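Side-chain contacts in glutathione S-transferase (Burkholderia glumae, PDB 4ISD), which binds glutathione and, judging from its family, probably conjugates it to electrophilic substrates or uses it in related thiol chemistry: residues A[83-87]-A[88-92]; A[106-109]-A[110-114]; A[164-168]-A[169-173]; A[192-195]-A[196-199]. All coordinates share one frame; numbering follows the deposited sequence.

Contact 1 of 4, residues A[83-87]-A[88-92]; sequences EVYPA and PHYAA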
loop_
_atom_site.group_PDB
_atom_site.type_symbol
_atom_site.label_atom_id
_atom_site.label_comp_id
_atom_site.label_asym_id
_atom_site.label_seq_id
_atom_site.Cartn_x
_atom_site.Cartn_y
_atom_site.Cartn_z
ATOM N N GLU A 83 7.829 -13.485 -3.321
ATOM C CA GLU A 83 7.941 -13.952 -4.699
ATOM C C GLU A 83 9.300 -14.583 -4.961
ATOM O O GLU A 83 9.414 -15.570 -5.698
ATOM C CB GLU A 83 7.668 -12.809 -5.686
ATOM C CG GLU A 83 6.245 -12.809 -6.217
ATOM C CD GLU A 83 5.850 -11.511 -6.870
ATOM O OE1 GLU A 83 6.735 -10.827 -7.420
ATOM O OE2 GLU A 83 4.648 -11.168 -6.817
ATOM N N VAL A 84 10.324 -14.006 -4.343
ATOM C CA VAL A 84 11.699 -14.482 -4.485
ATOM C C VAL A 84 11.935 -15.724 -3.625
ATOM O O VAL A 84 12.659 -16.637 -4.012
ATOM C CB VAL A 84 12.704 -13.376 -4.090
ATOM C CG1 VAL A 84 14.133 -13.855 -4.250
ATOM C CG2 VAL A 84 12.450 -12.104 -4.907
ATOM N N TYR A 85 11.316 -15.762 -2.453
ATOM C CA TYR A 85 11.440 -16.923 -1.568
ATOM C C TYR A 85 10.064 -17.430 -1.238
ATOM O O TYR A 85 9.550 -17.148 -0.173
ATOM C CB TYR A 85 12.182 -16.556 -0.278
ATOM C CG TYR A 85 13.516 -15.933 -0.570
ATOM C CD1 TYR A 85 14.592 -16.710 -0.999
ATOM C CD2 TYR A 85 13.695 -14.557 -0.471
ATOM C CE1 TYR A 85 15.812 -16.126 -1.292
ATOM C CE2 TYR A 85 14.905 -13.968 -0.762
ATOM C CZ TYR A 85 15.956 -14.746 -1.173
ATOM O OH TYR A 85 17.161 -14.144 -1.449
ATOM N N PRO A 86 9.454 -18.180 -2.162
ATOM C CA PRO A 86 8.058 -18.602 -1.979
ATOM C C PRO A 86 7.878 -19.935 -1.221
ATOM O O PRO A 86 8.796 -20.757 -1.131
ATOM C CB PRO A 86 7.575 -18.753 -3.425
ATOM C CG PRO A 86 8.816 -19.250 -4.161
ATOM C CD PRO A 86 10.006 -18.612 -3.464
ATOM N N ALA A 87 6.683 -20.125 -0.668
ATOM C CA ALA A 87 6.188 -21.446 -0.291
ATOM C C ALA A 87 6.268 -22.346 -1.513
ATOM O O ALA A 87 6.096 -21.880 -2.637
ATOM C CB ALA A 87 4.756 -21.338 0.178
ATOM N N PRO A 88 6.523 -23.640 -1.320
ATOM C CA PRO A 88 6.773 -24.363 -0.062
ATOM C C PRO A 88 8.252 -24.455 0.331
ATOM O O PRO A 88 8.567 -25.074 1.349
ATOM C CB PRO A 88 6.233 -25.764 -0.362
ATOM C CG PRO A 88 6.454 -25.927 -1.835
ATOM C CD PRO A 88 6.328 -24.552 -2.461
ATOM N N HIS A 89 9.137 -23.850 -0.459
ATOM C CA HIS A 89 10.568 -23.867 -0.171
ATOM C C HIS A 89 10.850 -22.986 1.052
ATOM O O HIS A 89 11.846 -23.180 1.762
ATOM C CB HIS A 89 11.371 -23.353 -1.378
ATOM C CG HIS A 89 11.178 -24.145 -2.637
ATOM N ND1 HIS A 89 10.038 -24.053 -3.421
ATOM C CD2 HIS A 89 11.986 -25.024 -3.281
ATOM C CE1 HIS A 89 10.150 -24.850 -4.465
ATOM N NE2 HIS A 89 11.331 -25.454 -4.405
ATOM N N TYR A 90 9.956 -22.027 1.284
ATOM C CA TYR A 90 10.101 -21.021 2.333
ATOM C C TYR A 90 8.734 -20.730 2.952
ATOM O O TYR A 90 7.717 -20.858 2.283
ATOM C CB TYR A 90 10.650 -19.711 1.743
ATOM C CG TYR A 90 12.085 -19.770 1.270
ATOM C CD1 TYR A 90 12.395 -20.016 -0.072
ATOM C CD2 TYR A 90 13.138 -19.578 2.159
ATOM C CE1 TYR A 90 13.721 -20.067 -0.507
ATOM C CE2 TYR A 90 14.462 -19.634 1.733
ATOM C CZ TYR A 90 14.749 -19.874 0.401
ATOM O OH TYR A 90 16.067 -19.927 -0.009
ATOM N N ALA A 91 8.697 -20.317 4.217
ATOM C CA ALA A 91 7.428 -19.916 4.832
ATOM C C ALA A 91 6.844 -18.699 4.105
ATOM O O ALA A 91 7.564 -17.725 3.839
ATOM C CB ALA A 91 7.623 -19.596 6.288
ATOM N N ALA A 92 5.549 -18.759 3.794
ATOM C CA ALA A 92 4.852 -17.627 3.185
ATOM C C ALA A 92 4.353 -16.626 4.213
ATOM O O ALA A 92 3.814 -17.001 5.260
ATOM C CB ALA A 92 3.691 -18.107 2.332
#
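Tyr85 and Tyr90 form a T-shaped pair just beyond helix 74-84, the edge of the first ring directed at the face of the second, with centroids 5.0 Å apart and planes at 73°. Tyr85 is the first residue to leave helical backbone angles, and its CG stands beside the backbone N (chi1 -55°), which brings CB and the CD1 edge of the ring over Tyr90. Its CB makes a CH-pi contact, 3.7 Å from the centroid of the Tyr90 ring and 20° off the ring normal. Next along the chain, CG passes CE1 of Tyr90 at 4.1 Å, and Tyr85 CD1 then lies over the Tyr90 ring, 3.5 Å from Tyr90 CZ. CE1 of Tyr85 still grazes the Tyr90 hydroxyl, while the Tyr85 OH reaches away to a hydrogen bond with His66 NE2. This is the start of the linker that joins the thioredoxin-like half of a glutathione transferase to its helical half. The linker reverses around a cis peptide bond before Pro88. Across this bend Tyr90 N donates a weak, strongly bent hydrogen bond to Pro86 O (3.0 Å), and Pro86 O lies at the edge of the Tyr90 ring, near its plane. In the opposite sense, Ala87 CA makes a CA-H...O contact of 3.1 Å with Tyr90 O. Ala87 CB also meets Ala92 CB, methyl to methyl, at 4.0 Å.

Contact 2 of 4, residues A[106-109]-A[110-114]; sequences QLQA and WIRSD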
loop_
_atom_site.group_PDB
_atom_site.type_symbol
_atom_site.label_atom_id
_atom_site.label_comp_id
_atom_site.label_asym_id
_atom_site.label_seq_id
_atom_site.Cartn_x
_atom_site.Cartn_y
_atom_site.Cartn_z
ATOM N N GLN A 106 -5.455 -5.754 1.345
ATOM C CA GLN A 106 -6.335 -4.693 1.825
ATOM C C GLN A 106 -5.987 -4.193 3.234
ATOM O O GLN A 106 -5.904 -2.985 3.466
ATOM C CB GLN A 106 -7.781 -5.151 1.804
ATOM C CG GLN A 106 -8.690 -4.268 2.631
ATOM C CD GLN A 106 -10.136 -4.701 2.534
ATOM O OE1 GLN A 106 -10.932 -4.104 1.789
ATOM N NE2 GLN A 106 -10.486 -5.756 3.278
ATOM N N LEU A 107 -5.791 -5.112 4.175
ATOM C CA LEU A 107 -5.526 -4.709 5.557
ATOM C C LEU A 107 -4.209 -3.913 5.667
ATOM O O LEU A 107 -4.182 -2.831 6.275
ATOM C CB LEU A 107 -5.560 -5.921 6.500
ATOM C CG LEU A 107 -5.384 -5.766 8.020
ATOM C CD1 LEU A 107 -6.273 -4.664 8.598
ATOM C CD2 LEU A 107 -5.655 -7.104 8.731
ATOM N N GLN A 108 -3.143 -4.432 5.049
ATOM C CA GLN A 108 -1.846 -3.736 4.972
ATOM C C GLN A 108 -1.948 -2.304 4.443
ATOM O O GLN A 108 -1.381 -1.379 5.018
ATOM C CB GLN A 108 -0.853 -4.523 4.107
ATOM C CG GLN A 108 -0.409 -5.842 4.729
ATOM C CD GLN A 108 0.984 -6.233 4.300
ATOM O OE1 GLN A 108 1.186 -6.712 3.178
ATOM N NE2 GLN A 108 1.969 -6.013 5.187
ATOM N N ALA A 109 -2.668 -2.125 3.344
ATOM C CA ALA A 109 -2.802 -0.805 2.729
ATOM C C ALA A 109 -3.634 0.119 3.605
ATOM O O ALA A 109 -3.361 1.324 3.714
ATOM C CB ALA A 109 -3.439 -0.924 1.341
ATOM N N TRP A 110 -4.672 -0.445 4.209
ATOM C CA TRP A 110 -5.563 0.353 5.025
ATOM C C TRP A 110 -4.763 0.921 6.178
ATOM O O TRP A 110 -4.759 2.135 6.410
ATOM C CB TRP A 110 -6.716 -0.489 5.553
ATOM C CG TRP A 110 -7.781 0.329 6.217
ATOM C CD1 TRP A 110 -8.084 1.647 5.980
ATOM C CD2 TRP A 110 -8.670 -0.108 7.249
ATOM N NE1 TRP A 110 -9.119 2.047 6.797
ATOM C CE2 TRP A 110 -9.496 0.985 7.581
ATOM C CE3 TRP A 110 -8.863 -1.322 7.902
ATOM C CZ2 TRP A 110 -10.493 0.892 8.553
ATOM C CZ3 TRP A 110 -9.847 -1.407 8.860
ATOM C CH2 TRP A 110 -10.652 -0.306 9.181
ATOM N N ILE A 111 -4.068 0.028 6.879
ATOM C CA ILE A 111 -3.234 0.408 8.011
ATOM C C ILE A 111 -2.271 1.526 7.623
ATOM O O ILE A 111 -2.163 2.544 8.307
ATOM C CB ILE A 111 -2.465 -0.812 8.536
ATOM C CG1 ILE A 111 -3.427 -1.728 9.294
ATOM C CG2 ILE A 111 -1.306 -0.379 9.414
ATOM C CD1 ILE A 111 -2.863 -3.080 9.597
ATOM N N ARG A 112 -1.614 1.357 6.485
ATOM C CA ARG A 112 -0.601 2.293 6.057
ATOM C C ARG A 112 -1.143 3.623 5.521
ATOM O O ARG A 112 -0.357 4.554 5.302
ATOM C CB ARG A 112 0.253 1.629 4.983
ATOM C CG ARG A 112 1.198 0.565 5.506
ATOM C CD ARG A 112 1.755 -0.306 4.398
ATOM N NE ARG A 112 2.740 -1.244 4.920
ATOM C CZ ARG A 112 2.448 -2.315 5.663
ATOM N NH1 ARG A 112 1.178 -2.598 5.981
ATOM N NH2 ARG A 112 3.432 -3.105 6.097
ATOM N N SER A 113 -2.459 3.731 5.291
ATOM C CA SER A 113 -3.005 4.936 4.639
ATOM C C SER A 113 -4.208 5.583 5.341
ATOM O O SER A 113 -4.812 6.518 4.812
ATOM C CB SER A 113 -3.399 4.625 3.195
ATOM O OG SER A 113 -4.473 3.699 3.165
ATOM N N ASP A 114 -4.580 5.062 6.503
ATOM C CA ASP A 114 -5.660 5.647 7.282
ATOM C C ASP A 114 -5.142 5.837 8.700
ATOM O O ASP A 114 -3.956 5.595 8.966
ATOM C CB ASP A 114 -6.872 4.712 7.288
ATOM C CG ASP A 114 -8.194 5.454 7.180
ATOM O OD1 ASP A 114 -8.210 6.699 7.301
ATOM O OD2 ASP A 114 -9.227 4.781 6.974
#
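Residues 106-112 lie in the last turns of helix 98-113, where Trp110 N, Ile111 N and Arg112 N bond to the carbonyls of Gln106, Leu107 and Gln108, four residues back. Gln108 O carries a second bond, from Arg112 NH1 at 3.0 Å and 161°. The two donors approach from opposite faces of the carbonyl plane, and the oxygen lies almost in the plane of the guanidinium, which helps fix its rotation. Gln108 and Arg112 extend side by side, their amide and guanidinium planes 78° apart; Gln108 NE2 and Arg112 NH1 both serve Asp172 OD2, while Arg112 NH2 bonds Ser74 OG and Arg112 NE bonds the glutathione. Ser113 OG, set between its backbone N and carbonyl carbon (chi1 66°), folds back to donate to Ala109 O at 2.7 Å from above the carbonyl plane. Trp110 NE1 reaches the anti lone pair of Asp114 OD2, also at 2.7 Å. On another side of the helix, Leu107 CD1 packs on Ile111 CD1 at 3.9 Å, and this pair rests on Phe173, Asp172 and Met176 of helix 168-177. Arg112 touches helices 19-31 and 74-84, whereas Gln106 OE1 bonds Ser72 N in strand 69-72 of the second subunit.

Contact 3 of 4, residues A[164-168]-A[169-173]; sequences GDWCI and ADTDF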
loop_
_atom_site.group_PDB
_atom_site.type_symbol
_atom_site.label_atom_id
_atom_site.label_comp_id
_atom_site.label_asym_id
_atom_site.label_seq_id
_atom_site.Cartn_x
_atom_site.Cartn_y
_atom_site.Cartn_z
ATOM N N GLY A 164 -6.768 -16.810 10.138
ATOM C CA GLY A 164 -6.491 -18.164 10.584
ATOM C C GLY A 164 -4.994 -18.301 10.767
ATOM O O GLY A 164 -4.444 -17.817 11.760
ATOM N N ASP A 165 -4.327 -18.927 9.798
ATOM C CA ASP A 165 -2.868 -18.960 9.799
ATOM C C ASP A 165 -2.299 -17.544 9.827
ATOM O O ASP A 165 -2.873 -16.605 9.242
ATOM C CB ASP A 165 -2.333 -19.722 8.584
ATOM C CG ASP A 165 -2.510 -21.229 8.709
ATOM O OD1 ASP A 165 -2.531 -21.750 9.849
ATOM O OD2 ASP A 165 -2.627 -21.892 7.664
ATOM N N TRP A 166 -1.182 -17.383 10.526
ATOM C CA TRP A 166 -0.515 -16.091 10.587
ATOM C C TRP A 166 -0.150 -15.601 9.189
ATOM O O TRP A 166 0.225 -16.390 8.322
ATOM C CB TRP A 166 0.747 -16.184 11.439
ATOM C CG TRP A 166 1.559 -14.924 11.442
ATOM C CD1 TRP A 166 1.451 -13.879 12.313
ATOM C CD2 TRP A 166 2.615 -14.577 10.538
ATOM N NE1 TRP A 166 2.373 -12.897 12.006
ATOM C CE2 TRP A 166 3.095 -13.306 10.920
ATOM C CE3 TRP A 166 3.191 -15.218 9.439
ATOM C CZ2 TRP A 166 4.125 -12.673 10.248
ATOM C CZ3 TRP A 166 4.211 -14.582 8.769
ATOM C CH2 TRP A 166 4.664 -13.320 9.172
ATOM N N CYS A 167 -0.295 -14.298 8.968
ATOM C CA CYS A 167 0.341 -13.644 7.827
ATOM C C CYS A 167 0.910 -12.313 8.314
ATOM O O CYS A 167 0.613 -11.893 9.444
ATOM C CB CYS A 167 -0.619 -13.466 6.644
ATOM S SG CYS A 167 -2.042 -12.382 6.896
ATOM N N ILE A 168 1.730 -11.668 7.482
ATOM C CA ILE A 168 2.377 -10.414 7.870
ATOM C C ILE A 168 1.359 -9.323 8.216
ATOM O O ILE A 168 1.672 -8.408 8.978
ATOM C CB ILE A 168 3.380 -9.889 6.789
ATOM C CG1 ILE A 168 4.267 -8.799 7.387
ATOM C CG2 ILE A 168 2.661 -9.382 5.534
ATOM C CD1 ILE A 168 5.022 -9.264 8.610
ATOM N N ALA A 169 0.144 -9.432 7.677
ATOM C CA ALA A 169 -0.925 -8.475 7.977
ATOM C C ALA A 169 -1.247 -8.428 9.455
ATOM O O ALA A 169 -1.612 -7.368 9.960
ATOM C CB ALA A 169 -2.178 -8.796 7.198
ATOM N N ASP A 170 -1.108 -9.580 10.132
ATOM C CA ASP A 170 -1.399 -9.713 11.569
ATOM C C ASP A 170 -0.428 -8.940 12.450
ATOM O O ASP A 170 -0.843 -8.309 13.422
ATOM C CB ASP A 170 -1.418 -11.177 12.014
ATOM C CG ASP A 170 -2.545 -11.965 11.379
ATOM O OD1 ASP A 170 -3.717 -11.615 11.654
ATOM O OD2 ASP A 170 -2.260 -12.933 10.617
ATOM N N THR A 171 0.863 -9.001 12.123
ATOM C CA THR A 171 1.851 -8.180 12.825
ATOM C C THR A 171 1.477 -6.711 12.670
ATOM O O THR A 171 1.480 -5.948 13.640
ATOM C CB THR A 171 3.259 -8.346 12.240
ATOM O OG1 THR A 171 3.555 -9.738 12.084
ATOM C CG2 THR A 171 4.295 -7.707 13.154
ATOM N N ASP A 172 1.151 -6.327 11.437
ATOM C CA ASP A 172 0.811 -4.948 11.129
ATOM C C ASP A 172 -0.412 -4.506 11.901
ATOM O O ASP A 172 -0.441 -3.404 12.462
ATOM C CB ASP A 172 0.556 -4.795 9.632
ATOM C CG ASP A 172 1.828 -4.828 8.829
ATOM O OD1 ASP A 172 2.918 -4.747 9.459
ATOM O OD2 ASP A 172 1.732 -4.921 7.582
ATOM N N PHE A 173 -1.420 -5.379 11.921
ATOM C CA PHE A 173 -2.665 -5.112 12.628
ATOM C C PHE A 173 -2.402 -4.961 14.126
ATOM O O PHE A 173 -2.875 -4.007 14.759
ATOM C CB PHE A 173 -3.666 -6.244 12.398
ATOM C CG PHE A 173 -5.084 -5.856 12.664
ATOM C CD1 PHE A 173 -5.480 -4.530 12.568
ATOM C CD2 PHE A 173 -6.027 -6.812 13.001
ATOM C CE1 PHE A 173 -6.785 -4.160 12.797
ATOM C CE2 PHE A 173 -7.336 -6.451 13.245
ATOM C CZ PHE A 173 -7.717 -5.119 13.142
HETATM O O HOH W 1 -4.149 -14.069 9.494
#
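With CG beside its backbone N (chi1 -65°), Asp170 turns its carboxylate back over the start of helix 168-177, and Trp166, its CG opposite its own backbone N (chi1 174°), swings its indole forward to meet the same turn. Cys167 N donates a nearly straight bond to the anti lone pair of Asp170 OD2 (2.9 Å, 167°). Asp170 N returns a bond to Cys167 O at 3.0 Å, arriving from above the carbonyl plane. The aspartate-to-backbone bond corresponds to one half of the N-capping box found at this helix in many glutathione transferases, here with cysteine in the place of the usual serine or threonine. A water bridges Asp170 OD2 to Asp165 O, and Asp170 OD1 accepts from Tyr194 OH and Val162 N, so several donors hold this buried carboxylate. Trp166 CD1 passes Asp170 CB at 4.0 Å, while NE1 makes a long, weak hydrogen bond to Thr171 OG1, which lies at the edge of the indole, near its plane. Thr171 OG1 also touches Ile168 CD1 at 3.8 Å, and Cys167 SG rests on Ala169 CB at 3.6 Å. Ile168 leans on Ser23 and Val27 of helix 19-31. Trp166 reaches Val26 and Glu30 there and Gln198 on helix 189-199, and Cys167 and Ala169 both pack on Ala104 of helix 98-113.

Contact 4 of 4, residues A[192-195]-A[196-199]; sequences LRYV and ERQW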
loop_
_atom_site.group_PDB
_atom_site.type_symbol
_atom_site.label_atom_id
_atom_site.label_comp_id
_atom_site.label_asym_id
_atom_site.label_seq_id
_atom_site.Cartn_x
_atom_site.Cartn_y
_atom_site.Cartn_z
ATOM N N LEU A 192 -7.244 -7.779 22.943
ATOM C CA LEU A 192 -6.078 -7.744 23.817
ATOM C C LEU A 192 -5.274 -9.030 23.661
ATOM O O LEU A 192 -4.043 -8.997 23.584
ATOM C CB LEU A 192 -6.505 -7.585 25.277
ATOM C CG LEU A 192 -7.151 -6.240 25.616
ATOM C CD1 LEU A 192 -7.480 -6.177 27.105
ATOM C CD2 LEU A 192 -6.269 -5.052 25.169
ATOM N N ARG A 193 -5.979 -10.160 23.600
ATOM C CA ARG A 193 -5.330 -11.462 23.483
ATOM C C ARG A 193 -4.599 -11.595 22.150
ATOM O O ARG A 193 -3.436 -11.990 22.106
ATOM C CB ARG A 193 -6.350 -12.588 23.662
ATOM C CG ARG A 193 -6.757 -12.811 25.126
ATOM C CD ARG A 193 -7.612 -14.059 25.300
ATOM N NE ARG A 193 -9.013 -13.832 24.949
ATOM C CZ ARG A 193 -9.923 -13.343 25.792
ATOM N NH1 ARG A 193 -9.573 -13.011 27.029
ATOM N NH2 ARG A 193 -11.182 -13.185 25.408
ATOM N N TYR A 194 -5.296 -11.244 21.077
ATOM C CA TYR A 194 -4.726 -11.183 19.743
ATOM C C TYR A 194 -3.415 -10.388 19.727
ATOM O O TYR A 194 -2.371 -10.894 19.285
ATOM C CB TYR A 194 -5.743 -10.563 18.789
ATOM C CG TYR A 194 -5.217 -10.303 17.406
ATOM C CD1 TYR A 194 -5.263 -11.289 16.431
ATOM C CD2 TYR A 194 -4.700 -9.061 17.061
ATOM C CE1 TYR A 194 -4.789 -11.055 15.158
ATOM C CE2 TYR A 194 -4.226 -8.810 15.789
ATOM C CZ TYR A 194 -4.272 -9.813 14.840
ATOM O OH TYR A 194 -3.801 -9.572 13.570
ATOM N N VAL A 195 -3.460 -9.156 20.225
ATOM C CA VAL A 195 -2.260 -8.334 20.280
ATOM C C VAL A 195 -1.138 -9.055 21.042
ATOM O O VAL A 195 0.025 -9.053 20.622
ATOM C CB VAL A 195 -2.557 -6.995 20.955
ATOM C CG1 VAL A 195 -1.276 -6.188 21.112
ATOM C CG2 VAL A 195 -3.613 -6.223 20.163
ATOM N N GLU A 196 -1.496 -9.693 22.152
ATOM C CA GLU A 196 -0.519 -10.365 22.999
ATOM C C GLU A 196 0.090 -11.549 22.251
ATOM O O GLU A 196 1.318 -11.711 22.207
ATOM C CB GLU A 196 -1.174 -10.829 24.299
ATOM C CG GLU A 196 -0.178 -11.301 25.368
ATOM C CD GLU A 196 -0.846 -11.834 26.621
ATOM O OE1 GLU A 196 -2.051 -11.571 26.830
ATOM O OE2 GLU A 196 -0.158 -12.516 27.408
ATOM N N ARG A 197 -0.787 -12.362 21.672
ATOM C CA ARG A 197 -0.453 -13.498 20.816
ATOM C C ARG A 197 0.585 -13.086 19.761
ATOM O O ARG A 197 1.659 -13.702 19.638
ATOM C CB ARG A 197 -1.746 -13.872 20.097
ATOM C CG ARG A 197 -2.009 -15.317 19.826
ATOM C CD ARG A 197 -3.337 -15.416 19.033
ATOM N NE ARG A 197 -4.479 -14.887 19.782
ATOM C CZ ARG A 197 -5.666 -14.589 19.254
ATOM N NH1 ARG A 197 -5.878 -14.732 17.951
ATOM N NH2 ARG A 197 -6.646 -14.123 20.032
ATOM N N GLN A 198 0.239 -12.040 19.005
ATOM C CA GLN A 198 1.056 -11.549 17.897
ATOM C C GLN A 198 2.411 -10.964 18.316
ATOM O O GLN A 198 3.394 -11.131 17.600
ATOM C CB GLN A 198 0.271 -10.531 17.060
ATOM C CG GLN A 198 -0.963 -11.098 16.346
ATOM C CD GLN A 198 -0.642 -12.316 15.494
ATOM O OE1 GLN A 198 0.449 -12.418 14.942
ATOM N NE2 GLN A 198 -1.588 -13.258 15.399
ATOM N N TRP A 199 2.462 -10.271 19.453
ATOM C CA TRP A 199 3.743 -9.789 20.006
ATOM C C TRP A 199 4.663 -10.905 20.526
ATOM O O TRP A 199 5.850 -10.671 20.760
ATOM C CB TRP A 199 3.508 -8.772 21.131
ATOM C CG TRP A 199 3.379 -7.381 20.636
ATOM C CD1 TRP A 199 2.224 -6.721 20.314
ATOM C CD2 TRP A 199 4.454 -6.465 20.374
ATOM N NE1 TRP A 199 2.519 -5.445 19.876
ATOM C CE2 TRP A 199 3.879 -5.267 19.907
ATOM C CE3 TRP A 199 5.845 -6.544 20.497
ATOM C CZ2 TRP A 199 4.648 -4.159 19.569
ATOM C CZ3 TRP A 199 6.600 -5.455 20.160
ATOM C CH2 TRP A 199 6.004 -4.273 19.695
#
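Residues 192-199 are a regular alpha-helical run in which Glu196 N, Arg197 N, Gln198 N and Trp199 N each bond to the carbonyl four residues earlier. The run belongs to helix 189-199, part of the all-helical C-terminal domain of the glutathione transferase fold. Tyr194 takes two neighbours, one at an edge and one over a face. Gln198 CG sits above the Tyr194 ring, 3.9 Å from its centroid and only 13° off the normal, a CH-pi contact. The bend at chi2 (-54°) then carries the Gln198 amide across the rim, where Gln198 NE2 lies 3.9 Å from Tyr194 CE1. Arg197 meets the ring differently: Arg197 NH1 lies near the plane of the Tyr194 ring, 3.8 Å from Tyr194 CD1, and the guanidinium stands at 87° to it. One face of that guanidinium covers Tyr194 CA, with Arg197 CZ 3.6 Å from Tyr194 CA. Polar partners lie beyond the helix: Arg197 NH1 donates to Tyr160 O, Tyr194 OH bonds Asp170 OD1, and Arg193 NH2 forms a salt bridge with Asp157 OD2. Arg197 NH2 is only a long, weak ion partner of the same aspartate, which probably eases the closeness of the two arginines. On another side, Val195 and Trp199 run side by side in the same direction. Trp199 NE1 is held by Asn178 OD1, while Trp199 CD1 lies 3.6 Å from Val195 CG1 and 3.2 Å from Val195 O, which sits at the indole edge.

Contact 2 lies at the glutathione site, with the Arg112 side chain about 3 Å from the ligand. Contact 3 backs it: Asp172 OD2 meets Arg112 NH1 at 2.9 Å in a salt bridge and Gln108 NE2 at 2.6 Å, placing a second-shell carboxylate about 7 Å from glutathione. Contact 3 also ties to contact 4, through Asp170 OD1 and Tyr194 OH, 2.8 Å apart, and their centres are about 11 Å from each other. Contact 4 stands farther back, its Trp199 side chain about 14 Å from the ligand. Contact 1, at the surface, touches contact 3 lightly through Ala92 and Trp166; like contact 2, it also reaches the second subunit.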